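Local structure of D,D-dipeptidase/D,D-carboxypeptidase (Enterococcus faecalis, 4MUQ) at residues P128-D133 / D137-A142. The protein is a zinc-dependent D,D-peptidase of vancomycin resistance that hydrolyses the dipeptide D-Ala-D-Ala and probably also trims terminal D-Ala from cell-wall precursors. Sequence-based numbering, arbitrary orientation.
Sequences PDFPYD and DEFRRA
Two groups grip NH1 of Arg140: it donates to Pro131 O at 2.9 Å, in a nearly straight bond, and to OD1 of Asp137, one turn back on the same helix, at 3.0 Å. The neighbouring nitrogen, NH2, reaches Phe130 O at 2.8 Å. Both carbonyl oxygens lie in the guanidinium plane; one arginine thus clasps two successive carbonyls of the loop, each N-H arriving from above the carbonyl plane. Arg140 is extended through chi1 and chi2, then bends about CG-CD (chi3 -76°), which turns the guanidinium broadside to Tyr132. Ring and guanidinium stack with planes 20° apart, CZ standing 3.8 Å from the ring centroid in a cation-pi contact displaced toward the CD1-CE1 side. CE2 of Phe130 lies over the opposite face of the guanidinium, towards its rim, the ring steeply inclined to it. NE bonds to Gln150 and NH2 also to Pro166 O, while Tyr132 OH is held by His164 and Gln150; the guanidinium is thereby fixed in rotation as well as position. Asp137 offers OD1 through its anti lone pair; in the modelled conformer of Arg141, one of two, OD2 also pairs with its NE. On the buried side, CZ of Phe130 meets CD2 of Phe139 at 4.0 Å, the planes 78° apart; Phe169, Leu116 and Ile68 continue this apolar patch. A weak bond from Asp137 N to Asp133 O, 3.3 Å, belongs to the first turn of helix 134-142. The arrangement is a loop-to-helix junction in which an arginine ties the incoming chain to its own helix, here in the Hedgehog/DD-peptidase fold, with the Phe130 side chain about 8 Å from those of the zinc ligands Asp115 and His168.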
loop_
_atom_site.group_PDB
_atom_site.type_symbol
_atom_site.label_atom_id
_atom_site.label_comp_id
_atom_site.label_asym_id
_atom_site.label_seq_id
_atom_site.Cartn_x
_atom_site.Cartn_y
_atom_site.Cartn_z
ATOM N N PRO A 128 -18.070 2.811 0.487
ATOM C CA PRO A 128 -18.448 2.780 1.908
ATOM C C PRO A 128 -18.198 4.097 2.632
ATOM O O PRO A 128 -17.304 4.855 2.244
ATOM C CB PRO A 128 -17.547 1.684 2.489
ATOM C CG PRO A 128 -16.390 1.601 1.564
ATOM C CD PRO A 128 -16.906 1.949 0.200
ATOM N N ASP A 129 -18.967 4.345 3.690
ATOM C CA ASP A 129 -18.862 5.581 4.458
ATOM C C ASP A 129 -17.672 5.546 5.419
ATOM O O ASP A 129 -17.627 4.729 6.339
ATOM C CB ASP A 129 -20.163 5.846 5.232
ATOM C CG ASP A 129 -20.236 7.260 5.801
ATOM O OD1 ASP A 129 -19.843 8.215 5.092
ATOM O OD2 ASP A 129 -20.692 7.415 6.954
ATOM N N PHE A 130 -16.721 6.448 5.201
ATOM C CA PHE A 130 -15.551 6.570 6.073
ATOM C C PHE A 130 -15.219 8.055 6.183
ATOM O O PHE A 130 -14.300 8.548 5.520
ATOM C CB PHE A 130 -14.372 5.763 5.522
ATOM C CG PHE A 130 -13.381 5.329 6.576
ATOM C CD1 PHE A 130 -13.741 4.390 7.533
ATOM C CD2 PHE A 130 -12.098 5.852 6.606
ATOM C CE1 PHE A 130 -12.831 3.984 8.509
ATOM C CE2 PHE A 130 -11.191 5.451 7.580
ATOM C CZ PHE A 130 -11.556 4.521 8.526
ATOM N N PRO A 131 -15.986 8.772 7.012
ATOM C CA PRO A 131 -15.914 10.238 7.045
ATOM C C PRO A 131 -14.611 10.792 7.619
ATOM O O PRO A 131 -13.758 10.063 8.130
ATOM C CB PRO A 131 -17.122 10.644 7.910
ATOM C CG PRO A 131 -17.479 9.433 8.705
ATOM C CD PRO A 131 -17.068 8.242 7.864
ATOM N N TYR A 132 -14.468 12.107 7.496
ATOM C CA TYR A 132 -13.297 12.812 7.986
ATOM C C TYR A 132 -13.607 13.379 9.370
ATOM O O TYR A 132 -13.170 14.479 9.725
ATOM C CB TYR A 132 -12.894 13.920 7.005
ATOM C CG TYR A 132 -12.335 13.393 5.698
ATOM C CD1 TYR A 132 -10.970 13.201 5.534
ATOM C CD2 TYR A 132 -13.178 13.068 4.633
ATOM C CE1 TYR A 132 -10.455 12.729 4.359
ATOM C CE2 TYR A 132 -12.667 12.587 3.443
ATOM C CZ TYR A 132 -11.296 12.403 3.316
ATOM O OH TYR A 132 -10.749 11.930 2.152
ATOM N N ASP A 133 -14.385 12.613 10.134
ATOM C CA ASP A 133 -14.739 12.930 11.510
ATOM C C ASP A 133 -14.680 11.684 12.368
ATOM O O ASP A 133 -14.659 10.567 11.852
ATOM C CB ASP A 133 -16.168 13.458 11.581
ATOM C CG ASP A 133 -16.349 14.711 10.794
ATOM O OD1 ASP A 133 -15.728 15.715 11.181
ATOM O OD2 ASP A 133 -17.098 14.683 9.794
ATOM N N ASP A 137 -11.704 9.181 11.270
ATOM C CA ASP A 137 -10.622 10.140 11.085
ATOM C C ASP A 137 -9.471 9.895 12.059
ATOM O O ASP A 137 -8.315 10.176 11.735
ATOM C CB ASP A 137 -11.107 11.581 11.203
ATOM C CG ASP A 137 -10.224 12.539 10.434
ATOM O OD1 ASP A 137 -9.929 12.249 9.255
ATOM O OD2 ASP A 137 -9.800 13.559 11.012
ATOM N N GLU A 138 -9.778 9.361 13.236
ATOM C CA GLU A 138 -8.726 8.915 14.145
ATOM C C GLU A 138 -7.890 7.826 13.483
ATOM O O GLU A 138 -6.659 7.839 13.562
ATOM C CB GLU A 138 -9.314 8.386 15.454
ATOM C CG GLU A 138 -9.832 9.462 16.393
ATOM C CD GLU A 138 -10.089 8.929 17.794
ATOM O OE1 GLU A 138 -11.215 9.106 18.301
ATOM O OE2 GLU A 138 -9.164 8.335 18.392
ATOM N N PHE A 139 -8.549 6.888 12.810
ATOM C CA PHE A 139 -7.820 5.890 12.048
ATOM C C PHE A 139 -6.945 6.551 10.986
ATOM O O PHE A 139 -5.754 6.228 10.838
ATOM C CB PHE A 139 -8.764 4.880 11.373
ATOM C CG PHE A 139 -8.031 3.850 10.557
ATOM C CD1 PHE A 139 -7.680 2.630 11.119
ATOM C CD2 PHE A 139 -7.661 4.113 9.247
ATOM C CE1 PHE A 139 -6.971 1.684 10.385
ATOM C CE2 PHE A 139 -6.939 3.185 8.506
ATOM C CZ PHE A 139 -6.603 1.961 9.079
ATOM N N ARG A 140 -7.555 7.442 10.210
ATOM C CA ARG A 140 -6.883 8.056 9.078
ATOM C C ARG A 140 -5.650 8.821 9.537
ATOM O O ARG A 140 -4.604 8.771 8.880
ATOM C CB ARG A 140 -7.864 8.960 8.320
ATOM C CG ARG A 140 -7.291 9.651 7.108
ATOM C CD ARG A 140 -8.325 10.593 6.523
ATOM N NE ARG A 140 -9.376 9.893 5.777
ATOM C CZ ARG A 140 -10.625 9.731 6.218
ATOM N NH1 ARG A 140 -10.990 10.173 7.410
ATOM N NH2 ARG A 140 -11.520 9.109 5.462
ATOM N N ARG A 141 -5.748 9.495 10.675
ATOM C CA ARG A 141 -4.632 10.285 11.191
ATOM C C ARG A 141 -3.534 9.423 11.830
ATOM O O ARG A 141 -2.361 9.793 11.825
ATOM C CB ARG A 141 -5.134 11.367 12.153
ATOM C CG ARG A 141 -5.998 12.431 11.466
ATOM C CD ARG A 141 -6.426 13.532 12.430
ATOM N NE ARG A 141 -6.947 14.709 11.735
ATOM C CZ ARG A 141 -6.975 15.934 12.253
ATOM N NH1 ARG A 141 -6.505 16.152 13.475
ATOM N NH2 ARG A 141 -7.467 16.945 11.551
ATOM N N ALA A 142 -3.910 8.263 12.364
ATOM C CA ALA A 142 -2.932 7.339 12.957
ATOM C C ALA A 142 -2.225 6.470 11.912
ATOM O O ALA A 142 -1.076 6.054 12.101
ATOM C CB ALA A 142 -3.595 6.458 13.986
#